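Local coordinates for protein alpha-rhamnosidase (Dictyoglomus thermophilum, PDB 6I60) that probably hydrolyses terminal non-reducing alpha-L-rhamnose residues from alpha-L-rhamnosides, acting as an alpha-L-rhamnosidase of the glycoside hydrolase class, at residues K224-Y229 against L531-D536; D240-I245 against L316-D321; V898-E903 against K926-R931. All coordinates share one frame; numbering follows the deposited sequence.

Interaction 1 (K224-Y229 against L531-D536); sequences KKRVLY and LNDIRD
Arg226 meets Asp533 and Asp536, and together with Arg535 the four form a salt-bridge network between two domains. The strand that starts at Arg226 belongs to the family's N-terminal domain, whereas helix 524-535 belongs to the six-hairpin glycosidase domain, which in this family is an (alpha/alpha)6 barrel.

Charged hydrogen bonds dominate. Arg226 NE donates to Asp536 OD1 at 2.6 Å, and NH2 adds a weak bond to the same oxygen. The oxygen lies in the guanidinium plane, but NE comes from above the carboxylate, the two planes standing 84° apart. Asp536 OD2 is taken by Arg535, whose NE and NH2 grip it side-on from one face, so one carboxylate bridges two arginines.

A further salt bridge runs from Arg226 NH2 obliquely to Asp533 OD1 at 2.9 Å. A bend in the arginine at chi3 (50°) turns the guanidinium toward these acids. Arg535 NH2 lies over one face of the Arg226 guanidinium, 4.0 Å from Arg226 NH2. The surrounding acids probably offset these like charges, among them Glu340, which binds Arg226 NH1 and Asn532 ND2.

Van der Waals contact is slighter. The methylenes of Lys225 run past the backbone carbonyl of Asp536, CD standing 3.3 Å from O, and Asn532 CB rests 3.3 Å from Arg226 NH2.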
loop_
_atom_site.group_PDB
_atom_site.type_symbol
_atom_site.label_atom_id
_atom_site.label_comp_id
_atom_site.label_asym_id
_atom_site.label_seq_id
_atom_site.Cartn_x
_atom_site.Cartn_y
_atom_site.Cartn_z
ATOM N N LYS A 224 -18.571 6.909 -8.932
ATOM C CA LYS A 224 -19.358 6.982 -10.157
ATOM C C LYS A 224 -19.007 5.850 -11.115
ATOM O O LYS A 224 -19.837 5.464 -11.946
ATOM C CB LYS A 224 -19.151 8.336 -10.835
ATOM C CG LYS A 224 -20.136 9.407 -10.396
ATOM C CD LYS A 224 -19.819 10.743 -11.049
ATOM C CE LYS A 224 -20.857 11.793 -10.695
ATOM N NZ LYS A 224 -20.349 13.169 -10.949
ATOM N N LYS A 225 -17.795 5.306 -11.017
ATOM C CA LYS A 225 -17.358 4.230 -11.897
ATOM C C LYS A 225 -17.373 2.861 -11.235
ATOM O O LYS A 225 -17.508 1.852 -11.933
ATOM C CB LYS A 225 -15.946 4.518 -12.423
ATOM C CG LYS A 225 -15.878 5.645 -13.443
ATOM C CD LYS A 225 -15.415 5.133 -14.800
ATOM C CE LYS A 225 -15.594 6.185 -15.886
ATOM N NZ LYS A 225 -16.060 5.593 -17.174
ATOM N N ARG A 226 -17.248 2.797 -9.909
ATOM C CA ARG A 226 -17.218 1.515 -9.220
ATOM C C ARG A 226 -17.407 1.744 -7.730
ATOM O O ARG A 226 -16.880 2.713 -7.178
ATOM C CB ARG A 226 -15.898 0.779 -9.482
ATOM C CG ARG A 226 -15.386 -0.036 -8.312
ATOM C CD ARG A 226 -14.213 -0.886 -8.739
ATOM N NE ARG A 226 -13.233 -0.080 -9.452
ATOM C CZ ARG A 226 -11.936 -0.066 -9.177
ATOM N NH1 ARG A 226 -11.449 -0.824 -8.204
ATOM N NH2 ARG A 226 -11.129 0.709 -9.882
ATOM N N VAL A 227 -18.163 0.852 -7.092
ATOM C CA VAL A 227 -18.388 0.875 -5.651
ATOM C C VAL A 227 -18.055 -0.506 -5.106
ATOM O O VAL A 227 -18.716 -1.489 -5.457
ATOM C CB VAL A 227 -19.835 1.261 -5.295
ATOM C CG1 VAL A 227 -20.053 1.163 -3.790
ATOM C CG2 VAL A 227 -20.158 2.662 -5.799
ATOM N N LEU A 228 -17.037 -0.583 -4.250
ATOM C CA LEU A 228 -16.637 -1.854 -3.659
ATOM C C LEU A 228 -17.521 -2.162 -2.458
ATOM O O LEU A 228 -17.514 -1.420 -1.470
ATOM C CB LEU A 228 -15.169 -1.820 -3.241
ATOM C CG LEU A 228 -14.170 -1.204 -4.217
ATOM C CD1 LEU A 228 -12.859 -0.916 -3.510
ATOM C CD2 LEU A 228 -13.949 -2.130 -5.400
ATOM N N TYR A 229 -18.278 -3.252 -2.537
ATOM C CA TYR A 229 -19.092 -3.704 -1.420
ATOM C C TYR A 229 -18.339 -4.763 -0.624
ATOM O O TYR A 229 -17.454 -5.447 -1.144
ATOM C CB TYR A 229 -20.439 -4.256 -1.901
ATOM C CG TYR A 229 -20.366 -5.590 -2.612
ATOM C CD1 TYR A 229 -20.098 -5.661 -3.972
ATOM C CD2 TYR A 229 -20.582 -6.780 -1.924
ATOM C CE1 TYR A 229 -20.034 -6.878 -4.626
ATOM C CE2 TYR A 229 -20.520 -7.999 -2.569
ATOM C CZ TYR A 229 -20.246 -8.043 -3.920
ATOM O OH TYR A 229 -20.185 -9.255 -4.565
ATOM N N LEU A 531 -4.393 -0.400 -9.063
ATOM C CA LEU A 531 -4.245 -0.471 -10.513
ATOM C C LEU A 531 -5.597 -0.414 -11.206
ATOM O O LEU A 531 -5.709 0.138 -12.308
ATOM C CB LEU A 531 -3.494 -1.743 -10.904
ATOM C CG LEU A 531 -1.968 -1.641 -10.904
ATOM C CD1 LEU A 531 -1.339 -2.954 -11.347
ATOM C CD2 LEU A 531 -1.514 -0.493 -11.792
ATOM N N ASN A 532 -6.632 -0.975 -10.580
ATOM C CA ASN A 532 -7.979 -0.827 -11.117
ATOM C C ASN A 532 -8.445 0.620 -11.029
ATOM O O ASN A 532 -9.137 1.109 -11.928
ATOM C CB ASN A 532 -8.947 -1.748 -10.374
ATOM C CG ASN A 532 -8.829 -3.193 -10.812
ATOM O OD1 ASN A 532 -8.380 -3.487 -11.920
ATOM N ND2 ASN A 532 -9.235 -4.108 -9.940
ATOM N N ASP A 533 -8.085 1.316 -9.944
ATOM C CA ASP A 533 -8.482 2.713 -9.794
ATOM C C ASP A 533 -7.898 3.573 -10.907
ATOM O O ASP A 533 -8.568 4.477 -11.421
ATOM C CB ASP A 533 -8.045 3.241 -8.427
ATOM C CG ASP A 533 -8.822 2.617 -7.283
ATOM O OD1 ASP A 533 -9.810 1.902 -7.552
ATOM O OD2 ASP A 533 -8.440 2.840 -6.114
ATOM N N ILE A 534 -6.647 3.307 -11.288
ATOM C CA ILE A 534 -6.047 4.015 -12.412
ATOM C C ILE A 534 -6.760 3.654 -13.708
ATOM O O ILE A 534 -6.968 4.507 -14.579
ATOM C CB ILE A 534 -4.539 3.708 -12.483
ATOM C CG1 ILE A 534 -3.847 4.177 -11.202
ATOM C CG2 ILE A 534 -3.911 4.354 -13.706
ATOM C CD1 ILE A 534 -2.804 3.215 -10.691
ATOM N N ARG A 535 -7.156 2.387 -13.851
ATOM C CA ARG A 535 -7.904 1.970 -15.032
ATOM C C ARG A 535 -9.273 2.637 -15.082
ATOM O O ARG A 535 -9.766 2.976 -16.165
ATOM C CB ARG A 535 -8.040 0.447 -15.046
ATOM C CG ARG A 535 -8.696 -0.117 -16.293
ATOM C CD ARG A 535 -9.485 -1.374 -15.968
ATOM N NE ARG A 535 -10.460 -1.151 -14.902
ATOM C CZ ARG A 535 -10.765 -2.045 -13.966
ATOM N NH1 ARG A 535 -10.167 -3.230 -13.963
ATOM N NH2 ARG A 535 -11.666 -1.756 -13.036
ATOM N N ASP A 536 -9.898 2.840 -13.922
ATOM C CA ASP A 536 -11.204 3.480 -13.848
ATOM C C ASP A 536 -11.141 4.987 -14.055
ATOM O O ASP A 536 -12.194 5.625 -14.171
ATOM C CB ASP A 536 -11.865 3.179 -12.497
ATOM C CG ASP A 536 -12.574 1.835 -12.479
ATOM O OD1 ASP A 536 -13.310 1.561 -11.506
ATOM O OD2 ASP A 536 -12.393 1.049 -13.434
#

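Interaction 2 (D240-I245 against L316-D321); sequences DGKNAI and LPDFDD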
loop_
_atom_site.group_PDB
_atom_site.type_symbol
_atom_site.label_atom_id
_atom_site.label_comp_id
_atom_site.label_asym_id
_atom_site.label_seq_id
_atom_site.Cartn_x
_atom_site.Cartn_y
_atom_site.Cartn_z
ATOM N N ASP A 240 -32.760 -16.511 17.278
ATOM C CA ASP A 240 -33.942 -17.287 16.925
ATOM C C ASP A 240 -35.082 -16.400 16.444
ATOM O O ASP A 240 -35.225 -16.171 15.239
ATOM C CB ASP A 240 -34.403 -18.133 18.113
ATOM C CG ASP A 240 -35.330 -19.260 17.698
ATOM O OD1 ASP A 240 -35.196 -19.755 16.558
ATOM O OD2 ASP A 240 -36.195 -19.649 18.509
ATOM N N GLY A 241 -35.891 -15.898 17.375
ATOM C CA GLY A 241 -37.116 -15.193 17.041
ATOM C C GLY A 241 -36.949 -13.901 16.265
ATOM O O GLY A 241 -36.674 -13.920 15.062
ATOM N N LYS A 242 -37.134 -12.769 16.938
ATOM C CA LYS A 242 -37.030 -11.476 16.279
ATOM C C LYS A 242 -35.569 -11.106 16.058
ATOM O O LYS A 242 -34.703 -11.396 16.890
ATOM C CB LYS A 242 -37.728 -10.395 17.105
ATOM C CG LYS A 242 -39.041 -9.912 16.505
ATOM C CD LYS A 242 -39.200 -8.407 16.654
ATOM C CE LYS A 242 -40.609 -8.038 17.092
ATOM N NZ LYS A 242 -40.707 -6.614 17.521
ATOM N N ASN A 243 -35.296 -10.470 14.922
ATOM C CA ASN A 243 -33.949 -10.066 14.555
ATOM C C ASN A 243 -33.938 -8.591 14.189
ATOM O O ASN A 243 -34.963 -8.008 13.825
ATOM C CB ASN A 243 -33.413 -10.887 13.383
ATOM C CG ASN A 243 -32.941 -12.256 13.803
ATOM O OD1 ASN A 243 -33.444 -12.832 14.766
ATOM N ND2 ASN A 243 -31.964 -12.789 13.081
ATOM N N ALA A 244 -32.753 -7.993 14.280
ATOM C CA ALA A 244 -32.585 -6.583 13.969
ATOM C C ALA A 244 -31.212 -6.369 13.351
ATOM O O ALA A 244 -30.237 -7.011 13.746
ATOM C CB ALA A 244 -32.747 -5.710 15.218
ATOM N N ILE A 245 -31.150 -5.465 12.379
ATOM C CA ILE A 245 -29.894 -5.072 11.756
ATOM C C ILE A 245 -29.732 -3.566 11.908
ATOM O O ILE A 245 -30.714 -2.819 11.964
ATOM C CB ILE A 245 -29.831 -5.491 10.272
ATOM C CG1 ILE A 245 -31.141 -5.159 9.569
ATOM C CG2 ILE A 245 -29.566 -6.978 10.151
ATOM C CD1 ILE A 245 -31.168 -3.795 8.959
ATOM N N LEU A 316 -31.468 -3.774 18.262
ATOM C CA LEU A 316 -31.717 -5.035 18.945
ATOM C C LEU A 316 -33.154 -5.478 18.679
ATOM O O LEU A 316 -34.023 -4.637 18.436
ATOM C CB LEU A 316 -31.465 -4.925 20.458
ATOM C CG LEU A 316 -30.080 -4.393 20.827
ATOM C CD1 LEU A 316 -30.154 -2.913 21.027
ATOM C CD2 LEU A 316 -29.510 -5.068 22.062
ATOM N N PRO A 317 -33.415 -6.804 18.713
ATOM C CA PRO A 317 -34.712 -7.328 18.243
ATOM C C PRO A 317 -35.938 -6.611 18.787
ATOM O O PRO A 317 -36.669 -5.965 18.029
ATOM C CB PRO A 317 -34.680 -8.786 18.719
ATOM C CG PRO A 317 -33.238 -9.139 18.726
ATOM C CD PRO A 317 -32.496 -7.886 19.112
ATOM N N ASP A 318 -36.181 -6.720 20.089
ATOM C CA ASP A 318 -37.364 -6.122 20.702
ATOM C C ASP A 318 -37.116 -4.630 20.889
ATOM O O ASP A 318 -36.599 -4.184 21.914
ATOM C CB ASP A 318 -37.689 -6.810 22.022
ATOM C CG ASP A 318 -38.099 -8.257 21.834
ATOM O OD1 ASP A 318 -37.336 -9.154 22.253
ATOM O OD2 ASP A 318 -39.182 -8.498 21.259
ATOM N N PHE A 319 -37.491 -3.848 19.879
ATOM C CA PHE A 319 -37.340 -2.400 19.929
ATOM C C PHE A 319 -38.478 -1.760 19.149
ATOM O O PHE A 319 -38.862 -2.252 18.085
ATOM C CB PHE A 319 -35.988 -1.953 19.358
ATOM C CG PHE A 319 -35.828 -0.459 19.270
ATOM C CD1 PHE A 319 -35.813 0.178 18.040
ATOM C CD2 PHE A 319 -35.696 0.308 20.417
ATOM C CE1 PHE A 319 -35.667 1.551 17.955
ATOM C CE2 PHE A 319 -35.548 1.679 20.338
ATOM C CZ PHE A 319 -35.534 2.302 19.107
ATOM N N ASP A 320 -39.011 -0.664 19.689
ATOM C CA ASP A 320 -40.097 0.061 19.040
ATOM C C ASP A 320 -39.632 0.645 17.713
ATOM O O ASP A 320 -39.221 1.808 17.647
ATOM C CB ASP A 320 -40.628 1.167 19.953
ATOM C CG ASP A 320 -42.112 1.412 19.769
ATOM O OD1 ASP A 320 -42.907 0.496 20.067
ATOM O OD2 ASP A 320 -42.480 2.521 19.324
ATOM N N ASP A 321 -39.699 -0.158 16.650
ATOM C CA ASP A 321 -39.216 0.270 15.343
ATOM C C ASP A 321 -40.082 1.351 14.712
ATOM O O ASP A 321 -39.685 1.911 13.686
ATOM C CB ASP A 321 -39.125 -0.933 14.401
ATOM C CG ASP A 321 -38.199 -0.683 13.231
ATOM O OD1 ASP A 321 -37.539 0.378 13.216
ATOM O OD2 ASP A 321 -38.131 -1.545 12.327
#
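The opening residues of strand 242-250, in the beta-rich N-terminal domain of the family, are covered by a loop through the meeting of Lys242 and Ala244 with Leu316 and Pro317. The contact exemplifies a strand flank closed by packing instead of by pairing: no hydrogen bond joins the two segments, and segment 316-321 has no regular secondary structure. The alternation of an extended strand decides who takes part. Lys242 and Ala244 direct their CB atoms toward the loop, while Asn243 and Ile245 turn theirs away.

Pro317 and Lys242 share the largest part of the contact. The proline ring lies against the backbone carbonyl of Lys242, with Pro317 CB 3.2 Å and CG 3.3 Å from Lys242 O, and Pro317 CB also touches Lys242 CB at 3.8 Å. Only ring carbons of the proline, CB and CG, face this carbonyl, so the contact is one of van der Waals packing.

The methyl group of Ala244 sits over the face of the peptide group that links Leu316 to Pro317. Its CB is 3.5 Å from Leu316 C, almost directly above that carbon, and 3.7 Å from Pro317 N.

Further out, the chain of Lys242, bent at chi2 (-140°) and chi3 (-137°), runs beside the loop. Its CD passes 3.8 Å from Pro317 O, and its NZ ends 4.5 Å from Asp318 OD2. That separation exceeds a salt bridge, although opposite charges so placed may still attract.

Strand 171-184 runs antiparallel to strand 242-250, with backbone bonds from Phe183 to Asn243 and from Lys181 to Ile245; just beyond both strands, Ile185 bonds to Gly241. Asn207 bonds to Ala244 and also touches Pro317, while Phe319 packs on Arg180 of strand 171-184.

Interaction 3 (V898-E903 against K926-R931); sequences VPKLFE and KYIVIR
Lys900 lies across the start of strand 927-932, and its side chain can be read atom by atom. Lys900 CB stands 3.9 Å from Lys926 O, and Lys900 CG comes to 3.5 Å from Lys926 O. Lys900 CD reaches Ile928 CG1 at 3.8 Å, where the two side chains cross at about a right angle. The chain then bends at chi3 (-82°), bringing Lys900 CE to within 3.6 Å of Lys926 N, and NZ goes on to a salt bridge with Glu923 of the neighbouring strand 922-923. Putting an alanine at Lys900 would probably leave Glu923 without this counter-charge and Ile928 CG1 without its covering methylene.

The lysine follows directly on an antiparallel ladder between strands 893-899 and 927-932, in the C-terminal beta domain. Val898 and Ile928 form a hydrogen-bonded pair: Val898 N donates to Ile928 O at 2.9 Å, and Ile928 N returns a bond to Val898 O at 2.7 Å. Pro899 and Tyr927 make the next, non-hydrogen-bonded pair. Beyond it, Lys900 N bonds to Lys926 O at 3.2 Å, almost straight at 179°.

The two faces differ in what they carry. Val898 and Ile928 share one, with Val898 CG2 against Ile930 CD1, and there Val898 also packs on Met941 of strand 935-941. On the other, Pro899 CB lies 3.9 Å from Tyr927 CE1.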
loop_
_atom_site.group_PDB
_atom_site.type_symbol
_atom_site.label_atom_id
_atom_site.label_comp_id
_atom_site.label_asym_id
_atom_site.label_seq_id
_atom_site.Cartn_x
_atom_site.Cartn_y
_atom_site.Cartn_z
ATOM N N VAL A 898 30.120 -12.514 -3.358
ATOM C CA VAL A 898 31.031 -12.256 -2.248
ATOM C C VAL A 898 32.026 -11.184 -2.677
ATOM O O VAL A 898 32.789 -11.395 -3.632
ATOM C CB VAL A 898 31.746 -13.541 -1.800
ATOM C CG1 VAL A 898 32.521 -13.297 -0.519
ATOM C CG2 VAL A 898 30.743 -14.671 -1.611
ATOM N N PRO A 899 32.054 -10.026 -2.018
ATOM C CA PRO A 899 33.005 -8.978 -2.409
ATOM C C PRO A 899 34.420 -9.307 -1.958
ATOM O O PRO A 899 34.653 -9.733 -0.823
ATOM C CB PRO A 899 32.472 -7.732 -1.692
ATOM C CG PRO A 899 31.756 -8.269 -0.497
ATOM C CD PRO A 899 31.204 -9.619 -0.886
ATOM N N LYS A 900 35.372 -9.104 -2.867
ATOM C CA LYS A 900 36.782 -9.384 -2.594
ATOM C C LYS A 900 37.389 -8.156 -1.929
ATOM O O LYS A 900 37.824 -7.212 -2.592
ATOM C CB LYS A 900 37.518 -9.755 -3.876
ATOM C CG LYS A 900 36.700 -10.587 -4.850
ATOM C CD LYS A 900 37.595 -11.313 -5.837
ATOM C CE LYS A 900 38.001 -10.403 -6.983
ATOM N NZ LYS A 900 38.516 -11.180 -8.144
ATOM N N LEU A 901 37.416 -8.167 -0.599
ATOM C CA LEU A 901 37.991 -7.078 0.179
ATOM C C LEU A 901 39.419 -7.360 0.628
ATOM O O LEU A 901 40.016 -6.522 1.312
ATOM C CB LEU A 901 37.117 -6.781 1.404
ATOM C CG LEU A 901 35.604 -6.853 1.193
ATOM C CD1 LEU A 901 34.876 -6.936 2.525
ATOM C CD2 LEU A 901 35.108 -5.663 0.379
ATOM N N PHE A 902 39.980 -8.509 0.258
ATOM C CA PHE A 902 41.308 -8.914 0.694
ATOM C C PHE A 902 42.131 -9.372 -0.501
ATOM O O PHE A 902 41.599 -9.934 -1.463
ATOM C CB PHE A 902 41.234 -10.040 1.734
ATOM C CG PHE A 902 40.221 -9.800 2.817
ATOM C CD1 PHE A 902 40.292 -8.671 3.616
ATOM C CD2 PHE A 902 39.201 -10.712 3.043
ATOM C CE1 PHE A 902 39.363 -8.452 4.618
ATOM C CE2 PHE A 902 38.271 -10.499 4.043
ATOM C CZ PHE A 902 38.351 -9.368 4.831
ATOM N N GLU A 903 43.442 -9.132 -0.427
ATOM C CA GLU A 903 44.329 -9.528 -1.519
ATOM C C GLU A 903 44.370 -11.042 -1.667
ATOM O O GLU A 903 44.291 -11.571 -2.781
ATOM C CB GLU A 903 45.729 -8.961 -1.288
ATOM C CG GLU A 903 45.930 -7.577 -1.880
ATOM C CD GLU A 903 47.071 -6.820 -1.234
ATOM O OE1 GLU A 903 48.214 -7.326 -1.261
ATOM O OE2 GLU A 903 46.826 -5.717 -0.700
ATOM N N LYS A 926 35.964 -8.150 -8.964
ATOM C CA LYS A 926 35.394 -7.357 -7.878
ATOM C C LYS A 926 34.633 -8.252 -6.909
ATOM O O LYS A 926 34.578 -7.973 -5.706
ATOM C CB LYS A 926 34.477 -6.255 -8.419
ATOM C CG LYS A 926 35.121 -4.876 -8.479
ATOM C CD LYS A 926 34.082 -3.767 -8.332
ATOM C CE LYS A 926 34.747 -2.427 -8.062
ATOM N NZ LYS A 926 34.064 -1.668 -6.980
ATOM N N TYR A 927 34.047 -9.333 -7.419
ATOM C CA TYR A 927 33.262 -10.252 -6.612
ATOM C C TYR A 927 33.710 -11.688 -6.862
ATOM O O TYR A 927 34.450 -11.983 -7.805
ATOM C CB TYR A 927 31.762 -10.118 -6.912
ATOM C CG TYR A 927 31.161 -8.787 -6.521
ATOM C CD1 TYR A 927 30.828 -8.511 -5.200
ATOM C CD2 TYR A 927 30.918 -7.810 -7.476
ATOM C CE1 TYR A 927 30.275 -7.295 -4.842
ATOM C CE2 TYR A 927 30.365 -6.593 -7.128
ATOM C CZ TYR A 927 30.045 -6.340 -5.813
ATOM O OH TYR A 927 29.494 -5.125 -5.473
ATOM N N ILE A 928 33.251 -12.580 -5.988
ATOM C CA ILE A 928 33.364 -14.022 -6.176
ATOM C C ILE A 928 31.949 -14.566 -6.305
ATOM O O ILE A 928 31.126 -14.394 -5.395
ATOM C CB ILE A 928 34.119 -14.702 -5.021
ATOM C CG1 ILE A 928 35.630 -14.535 -5.204
ATOM C CG2 ILE A 928 33.757 -16.178 -4.934
ATOM C CD1 ILE A 928 36.244 -15.506 -6.196
ATOM N N VAL A 929 31.662 -15.208 -7.431
ATOM C CA VAL A 929 30.306 -15.626 -7.766
ATOM C C VAL A 929 30.095 -17.069 -7.331
ATOM O O VAL A 929 30.876 -17.960 -7.687
ATOM C CB VAL A 929 30.038 -15.460 -9.271
ATOM C CG1 VAL A 929 28.612 -15.870 -9.601
ATOM C CG2 VAL A 929 30.301 -14.025 -9.697
ATOM N N ILE A 930 29.034 -17.298 -6.561
ATOM C CA ILE A 930 28.631 -18.629 -6.124
ATOM C C ILE A 930 27.164 -18.814 -6.483
ATOM O O ILE A 930 26.335 -17.943 -6.195
ATOM C CB ILE A 930 28.847 -18.829 -4.611
ATOM C CG1 ILE A 930 30.305 -18.557 -4.234
ATOM C CG2 ILE A 930 28.445 -20.234 -4.194
ATOM C CD1 ILE A 930 30.509 -18.251 -2.765
ATOM N N ARG A 931 26.847 -19.938 -7.118
ATOM C CA ARG A 931 25.487 -20.260 -7.531
ATOM C C ARG A 931 24.988 -21.429 -6.696
ATOM O O ARG A 931 25.608 -22.498 -6.689
ATOM C CB ARG A 931 25.432 -20.596 -9.022
ATOM C CG ARG A 931 25.506 -19.379 -9.924
ATOM C CD ARG A 931 25.892 -19.759 -11.342
ATOM N NE ARG A 931 26.760 -18.758 -11.958
ATOM C CZ ARG A 931 26.341 -17.583 -12.417
ATOM N NH1 ARG A 931 25.059 -17.251 -12.333
ATOM N NH2 ARG A 931 27.205 -16.737 -12.962
#

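Three contacts in one chain illustrate how chemistry can follow position. Interaction 1 is the most central, about 16 Å from the chain's centre to its own, and joins separate domains through charged side chains, with its main arginine buried. Interactions 2 and 3 stay local and lie farther out, at about 40 and 36 Å, on opposite sides of that centre. Each is partly buried, with a lysine toward the outside. Interaction 2 relies on van der Waals contact with a loop, and interaction 3 on backbone pairing of strands. No two share an element, although the strands of interactions 1 and 2 are consecutive in the chain.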